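Local structure of endo-1,4-beta-mannanase (Eisenia fetida, 5Y6T) at residues Ile260-Tyr274 with Asp290-Asp304. The protein probably hydrolyses internal beta-1,4-mannosidic bonds of mannans, as an endo-acting beta-mannanase of glycoside hydrolase family 5. Numbering follows the deposited sequence.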
loop_
_atom_site.group_PDB
_atom_site.type_symbol
_atom_site.label_atom_id
_atom_site.label_comp_id
_atom_site.label_asym_id
_atom_site.label_seq_id
_atom_site.Cartn_x
_atom_site.Cartn_y
_atom_site.Cartn_z
ATOM N N ILE A 260 5.263 8.279 7.157
ATOM C CA ILE A 260 4.132 7.993 6.280
ATOM C C ILE A 260 2.963 8.938 6.592
ATOM O O ILE A 260 3.041 9.677 7.598
ATOM C CB ILE A 260 3.731 6.540 6.314
ATOM C CG1 ILE A 260 3.094 6.150 7.624
ATOM C CG2 ILE A 260 4.891 5.726 5.917
ATOM C CD1 ILE A 260 2.506 4.751 7.667
ATOM N N ASP A 261 1.953 8.990 5.734
ATOM C CA ASP A 261 0.889 9.923 5.864
ATOM C C ASP A 261 -0.403 9.318 6.299
ATOM O O ASP A 261 -1.191 10.039 6.943
ATOM C CB ASP A 261 0.657 10.637 4.537
ATOM C CG ASP A 261 1.869 11.433 4.134
ATOM O OD1 ASP A 261 2.068 12.552 4.733
ATOM O OD2 ASP A 261 2.686 10.916 3.338
ATOM N N PHE A 262 -0.676 8.070 5.866
ATOM C CA PHE A 262 -1.809 7.303 6.408
ATOM C C PHE A 262 -1.429 5.855 6.683
ATOM O O PHE A 262 -0.637 5.225 5.959
ATOM C CB PHE A 262 -3.113 7.460 5.644
ATOM C CG PHE A 262 -3.138 6.918 4.214
ATOM C CD1 PHE A 262 -3.430 5.594 3.960
ATOM C CD2 PHE A 262 -2.913 7.748 3.143
ATOM C CE1 PHE A 262 -3.569 5.110 2.678
ATOM C CE2 PHE A 262 -3.003 7.261 1.844
ATOM C CZ PHE A 262 -3.308 5.942 1.621
ATOM N N TYR A 263 -1.918 5.399 7.812
ATOM C CA TYR A 263 -1.817 3.982 8.219
ATOM C C TYR A 263 -2.756 3.145 7.275
ATOM O O TYR A 263 -3.662 3.671 6.591
ATOM C CB TYR A 263 -2.200 3.790 9.675
ATOM C CG TYR A 263 -1.267 4.507 10.603
ATOM C CD1 TYR A 263 0.081 4.152 10.701
ATOM C CD2 TYR A 263 -1.697 5.536 11.389
ATOM C CE1 TYR A 263 0.938 4.815 11.538
ATOM C CE2 TYR A 263 -0.819 6.217 12.250
ATOM C CZ TYR A 263 0.524 5.850 12.298
ATOM O OH TYR A 263 1.452 6.422 13.133
ATOM N N GLN A 264 -2.451 1.855 7.226
ATOM C CA GLN A 264 -3.185 0.973 6.337
ATOM C C GLN A 264 -3.151 -0.437 6.942
ATOM O O GLN A 264 -2.089 -1.021 7.046
ATOM C CB GLN A 264 -2.536 0.993 4.950
ATOM C CG GLN A 264 -3.146 -0.009 3.992
ATOM C CD GLN A 264 -2.448 -0.198 2.673
ATOM O OE1 GLN A 264 -2.606 -1.265 2.038
ATOM N NE2 GLN A 264 -1.635 0.728 2.285
ATOM N N MET A 265 -4.290 -0.937 7.367
ATOM C CA MET A 265 -4.393 -2.244 7.938
ATOM C C MET A 265 -5.134 -3.143 7.005
ATOM O O MET A 265 -6.205 -2.812 6.539
ATOM C CB MET A 265 -5.236 -2.142 9.225
ATOM C CG MET A 265 -4.528 -1.325 10.289
ATOM S SD MET A 265 -5.612 -1.269 11.683
ATOM C CE MET A 265 -4.631 -0.481 12.922
ATOM N N HIS A 266 -4.560 -4.282 6.701
ATOM C CA HIS A 266 -5.260 -5.358 5.990
ATOM C C HIS A 266 -5.960 -6.280 6.988
ATOM O O HIS A 266 -5.585 -6.309 8.182
ATOM C CB HIS A 266 -4.249 -6.189 5.244
ATOM C CG HIS A 266 -3.466 -5.378 4.259
ATOM N ND1 HIS A 266 -2.335 -5.857 3.616
ATOM C CD2 HIS A 266 -3.587 -4.082 3.894
ATOM C CE1 HIS A 266 -1.859 -4.906 2.842
ATOM N NE2 HIS A 266 -2.597 -3.824 2.990
ATOM N N THR A 267 -7.029 -6.950 6.570
ATOM C CA THR A 267 -7.640 -7.818 7.543
ATOM C C THR A 267 -8.312 -8.970 6.842
ATOM O O THR A 267 -9.101 -8.772 5.884
ATOM C CB THR A 267 -8.612 -7.093 8.512
ATOM O OG1 THR A 267 -9.059 -8.014 9.580
ATOM C CG2 THR A 267 -9.850 -6.511 7.726
ATOM N N TYR A 268 -7.994 -10.154 7.325
ATOM C CA TYR A 268 -8.632 -11.384 6.878
ATOM C C TYR A 268 -8.949 -12.262 8.056
ATOM O O TYR A 268 -8.251 -12.216 9.099
ATOM C CB TYR A 268 -7.678 -12.150 6.003
ATOM C CG TYR A 268 -7.337 -11.397 4.714
ATOM C CD1 TYR A 268 -8.189 -11.471 3.593
ATOM C CD2 TYR A 268 -6.184 -10.622 4.611
ATOM C CE1 TYR A 268 -7.815 -10.898 2.396
ATOM C CE2 TYR A 268 -5.832 -9.979 3.431
ATOM C CZ TYR A 268 -6.672 -10.084 2.317
ATOM O OH TYR A 268 -6.316 -9.505 1.127
ATOM N N ALA A 269 -9.974 -13.104 7.858
ATOM C CA ALA A 269 -10.351 -14.034 8.903
ATOM C C ALA A 269 -9.411 -15.224 8.910
ATOM O O ALA A 269 -8.762 -15.568 7.916
ATOM C CB ALA A 269 -11.816 -14.464 8.744
ATOM N N TRP A 270 -9.231 -15.790 10.088
ATOM C CA TRP A 270 -8.414 -17.030 10.211
ATOM C C TRP A 270 -9.365 -18.048 10.842
ATOM O O TRP A 270 -10.032 -17.777 11.807
ATOM C CB TRP A 270 -7.265 -16.785 11.149
ATOM C CG TRP A 270 -6.431 -17.992 11.390
ATOM C CD1 TRP A 270 -6.339 -18.729 12.536
ATOM C CD2 TRP A 270 -5.567 -18.592 10.445
ATOM N NE1 TRP A 270 -5.439 -19.753 12.338
ATOM C CE2 TRP A 270 -4.960 -19.698 11.069
ATOM C CE3 TRP A 270 -5.231 -18.292 9.122
ATOM C CZ2 TRP A 270 -4.044 -20.506 10.422
ATOM C CZ3 TRP A 270 -4.312 -19.105 8.466
ATOM C CH2 TRP A 270 -3.729 -20.194 9.116
ATOM N N GLU A 271 -9.463 -19.186 10.201
ATOM C CA GLU A 271 -10.405 -20.237 10.602
ATOM C C GLU A 271 -11.806 -19.741 10.800
ATOM O O GLU A 271 -12.455 -20.065 11.820
ATOM C CB GLU A 271 -9.884 -20.864 11.885
ATOM C CG GLU A 271 -8.554 -21.505 11.699
ATOM C CD GLU A 271 -8.095 -22.220 12.972
ATOM O OE1 GLU A 271 -8.549 -21.902 14.094
ATOM O OE2 GLU A 271 -7.279 -23.110 12.813
ATOM N N GLY A 272 -12.222 -18.868 9.881
ATOM C CA GLY A 272 -13.567 -18.313 9.856
ATOM C C GLY A 272 -13.969 -17.238 10.842
ATOM O O GLY A 272 -15.152 -16.869 10.915
ATOM N N ALA A 273 -12.983 -16.672 11.552
ATOM C CA ALA A 273 -13.204 -15.573 12.453
ATOM C C ALA A 273 -12.154 -14.466 12.312
ATOM O O ALA A 273 -10.974 -14.745 12.182
ATOM C CB ALA A 273 -13.161 -16.070 13.917
ATOM N N TYR A 274 -12.622 -13.235 12.314
ATOM C CA TYR A 274 -11.707 -12.112 12.437
ATOM C C TYR A 274 -11.215 -12.046 13.874
ATOM O O TYR A 274 -11.903 -12.502 14.823
ATOM C CB TYR A 274 -12.442 -10.829 12.095
ATOM C CG TYR A 274 -12.690 -10.621 10.630
ATOM C CD1 TYR A 274 -11.642 -10.286 9.744
ATOM C CD2 TYR A 274 -13.991 -10.654 10.107
ATOM C CE1 TYR A 274 -11.907 -10.030 8.398
ATOM C CE2 TYR A 274 -14.245 -10.459 8.746
ATOM C CZ TYR A 274 -13.229 -10.124 7.914
ATOM O OH TYR A 274 -13.469 -9.818 6.600
ATOM N N ASP A 290 -2.498 8.703 15.083
ATOM C CA ASP A 290 -2.099 10.052 14.662
ATOM C C ASP A 290 -2.087 10.345 13.173
ATOM O O ASP A 290 -1.538 11.376 12.722
ATOM C CB ASP A 290 -0.748 10.460 15.319
ATOM C CG ASP A 290 0.421 9.567 14.894
ATOM O OD1 ASP A 290 0.191 8.566 14.202
ATOM O OD2 ASP A 290 1.556 9.705 15.467
ATOM N N LYS A 291 -2.731 9.459 12.387
ATOM C CA LYS A 291 -2.894 9.589 10.929
ATOM C C LYS A 291 -4.196 8.877 10.626
ATOM O O LYS A 291 -4.622 7.984 11.383
ATOM C CB LYS A 291 -1.770 8.855 10.172
ATOM C CG LYS A 291 -0.371 9.297 10.622
ATOM C CD LYS A 291 0.704 8.511 9.857
ATOM C CE LYS A 291 2.110 8.657 10.423
ATOM N NZ LYS A 291 2.588 10.039 10.408
ATOM N N PRO A 292 -4.826 9.235 9.503
ATOM C CA PRO A 292 -5.931 8.420 9.011
ATOM C C PRO A 292 -5.502 6.997 8.738
ATOM O O PRO A 292 -4.294 6.741 8.663
ATOM C CB PRO A 292 -6.374 9.155 7.716
ATOM C CG PRO A 292 -5.470 10.245 7.463
ATOM C CD PRO A 292 -4.378 10.233 8.521
ATOM N N ASN A 293 -6.483 6.084 8.580
ATOM C CA ASN A 293 -6.257 4.666 8.406
ATOM C C ASN A 293 -7.160 4.137 7.340
ATOM O O ASN A 293 -8.359 4.342 7.413
ATOM C CB ASN A 293 -6.590 3.980 9.740
ATOM C CG ASN A 293 -6.175 2.533 9.794
ATOM O OD1 ASN A 293 -5.366 2.049 8.991
ATOM N ND2 ASN A 293 -6.640 1.855 10.798
ATOM N N ASN A 294 -6.593 3.361 6.426
ATOM C CA ASN A 294 -7.245 2.724 5.259
ATOM C C ASN A 294 -7.304 1.261 5.449
ATOM O O ASN A 294 -6.317 0.673 5.769
ATOM C CB ASN A 294 -6.445 3.093 4.044
ATOM C CG ASN A 294 -6.995 2.498 2.755
ATOM O OD1 ASN A 294 -7.406 1.346 2.708
ATOM N ND2 ASN A 294 -6.948 3.270 1.696
ATOM N N ILE A 295 -8.480 0.615 5.259
ATOM C CA ILE A 295 -8.514 -0.848 5.308
ATOM C C ILE A 295 -8.079 -1.277 3.884
ATOM O O ILE A 295 -8.941 -1.457 2.983
ATOM C CB ILE A 295 -9.884 -1.390 5.697
ATOM C CG1 ILE A 295 -10.441 -0.694 6.960
ATOM C CG2 ILE A 295 -9.806 -2.915 5.833
ATOM C CD1 ILE A 295 -11.764 -1.278 7.513
ATOM N N GLY A 296 -6.770 -1.493 3.733
ATOM C CA GLY A 296 -6.076 -1.602 2.416
ATOM C C GLY A 296 -6.243 -2.938 1.706
ATOM O O GLY A 296 -5.887 -3.085 0.545
ATOM N N GLU A 297 -6.675 -3.974 2.454
ATOM C CA GLU A 297 -7.074 -5.254 1.889
ATOM C C GLU A 297 -8.106 -5.923 2.821
ATOM O O GLU A 297 -7.987 -5.872 4.039
ATOM C CB GLU A 297 -5.929 -6.232 1.815
ATOM C CG GLU A 297 -4.741 -5.899 0.910
ATOM C CD GLU A 297 -3.674 -6.989 0.830
ATOM O OE1 GLU A 297 -3.995 -8.182 1.241
ATOM O OE2 GLU A 297 -2.519 -6.685 0.360
ATOM N N PHE A 298 -9.047 -6.603 2.191
ATOM C CA PHE A 298 -10.023 -7.504 2.831
ATOM C C PHE A 298 -10.763 -8.168 1.704
ATOM O O PHE A 298 -10.687 -7.752 0.559
ATOM C CB PHE A 298 -11.035 -6.741 3.695
ATOM C CG PHE A 298 -11.788 -5.685 2.964
ATOM C CD1 PHE A 298 -11.256 -4.410 2.705
ATOM C CD2 PHE A 298 -12.990 -5.972 2.371
ATOM C CE1 PHE A 298 -11.977 -3.458 1.999
ATOM C CE2 PHE A 298 -13.672 -5.045 1.622
ATOM C CZ PHE A 298 -13.173 -3.806 1.394
ATOM N N SER A 299 -11.562 -9.195 2.021
ATOM C CA SER A 299 -12.366 -9.782 0.957
ATOM C C SER A 299 -13.514 -10.529 1.636
ATOM O O SER A 299 -13.458 -10.823 2.844
ATOM C CB SER A 299 -11.547 -10.724 0.112
ATOM O OG SER A 299 -11.151 -11.870 0.816
ATOM N N GLN A 300 -14.572 -10.760 0.865
ATOM C CA GLN A 300 -15.687 -11.514 1.340
ATOM C C GLN A 300 -15.247 -12.982 1.568
ATOM O O GLN A 300 -15.547 -13.625 2.608
ATOM C CB GLN A 300 -16.852 -11.379 0.341
ATOM C CG GLN A 300 -18.138 -12.098 0.828
ATOM C CD GLN A 300 -19.210 -11.918 -0.206
ATOM O OE1 GLN A 300 -19.786 -10.838 -0.310
ATOM N NE2 GLN A 300 -19.467 -12.932 -0.991
ATOM N N SER A 301 -14.565 -13.515 0.572
ATOM C CA SER A 301 -14.048 -14.895 0.653
ATOM C C SER A 301 -13.077 -15.071 1.802
ATOM O O SER A 301 -12.971 -16.160 2.383
ATOM C CB SER A 301 -13.397 -15.392 -0.637
ATOM O OG SER A 301 -12.399 -14.528 -1.126
ATOM N N GLY A 302 -12.327 -14.008 2.085
ATOM C CA GLY A 302 -11.411 -14.037 3.206
ATOM C C GLY A 302 -11.962 -13.432 4.443
ATOM O O GLY A 302 -11.200 -12.980 5.315
ATOM N N GLY A 303 -13.289 -13.425 4.581
ATOM C CA GLY A 303 -13.921 -13.019 5.774
ATOM C C GLY A 303 -14.606 -14.129 6.585
ATOM O O GLY A 303 -14.315 -15.305 6.452
ATOM N N ASP A 304 -15.525 -13.710 7.412
ATOM C CA ASP A 304 -16.185 -14.581 8.405
ATOM C C ASP A 304 -17.627 -14.870 8.007
ATOM O O ASP A 304 -18.428 -15.295 8.882
ATOM C CB ASP A 304 -16.127 -13.916 9.814
ATOM C CG ASP A 304 -16.982 -12.666 9.926
ATOM O OD1 ASP A 304 -17.402 -12.097 8.885
ATOM O OD2 ASP A 304 -17.126 -12.221 11.079
HETATM O O HOH W 1 -11.336 -9.998 4.898
HETATM O O HOH W 2 -15.424 -12.952 13.026
#
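Tyr-263 N bonds Pro-292 O and Tyr-263 O accepts Asn-294 N, the parallel pairing of strands 262-266 and 293-297, neighbouring staves of the (beta/alpha)8 barrel of family GH5. Their axes approach to 4.4 Å, and Met-265 N continues the ladder to Asn-294 O at 3.0 Å.

Packing is tight where Glu-297 meets His-266, towards the barrel's C-terminal end. Glu-297 CG sits 3.5 Å from the centroid of the His-266 ring, 1° off its normal, a CH-pi contact; the carboxylate lies stacked at 19° to the imidazole. In the ring plane, His-266 NE2 donates to Gln-264 OE1, which fixes the ring's rotation, while ND1 bonds Glu-167. Tyr-268 OH donates to Glu-297 OE1 at 2.7 Å, on its anti side; OE2 pairs with Arg-67 and hydrogen-bonds a Tris molecule, probably from the crystallisation liquor, which may mark the pocket. Two acidic residues, Glu-167 and Glu-297, flanking this histidine are consistent with the GH5 catalytic pair.

At the other end, Tyr-263 is held in two ways: Lys-291 CD covers one ring face, 3.9 Å from the centroid, and the hydroxyl donates to the syn lone pair of Asp-290 OD1, its carboxylate nearly coplanar with the ring. A phenylalanine here would probably keep the lysine contact but leave Asp-290 without its hydroxyl mate. With CG anti to its carbonyl carbon (chi1 -54°) and a bend at chi4, Lys-291 brings NZ to Ile-260 O, and Asp-246 pairs with the same ammonium.

Beyond the nearly straight Ala-269 N to Gly-302 O bond (2.8 Å) the contact loosens: in the exposed turn 270-273, Trp-270 and Glu-271 do not touch 290-304, and Gly-272 O meets Asp-304 CB at 3.3 Å. A water bridges the segments there, accepting from Tyr-274 N and donating to Asp-304 OD2, while Asp-304 OD1 salt-bridges Arg-306.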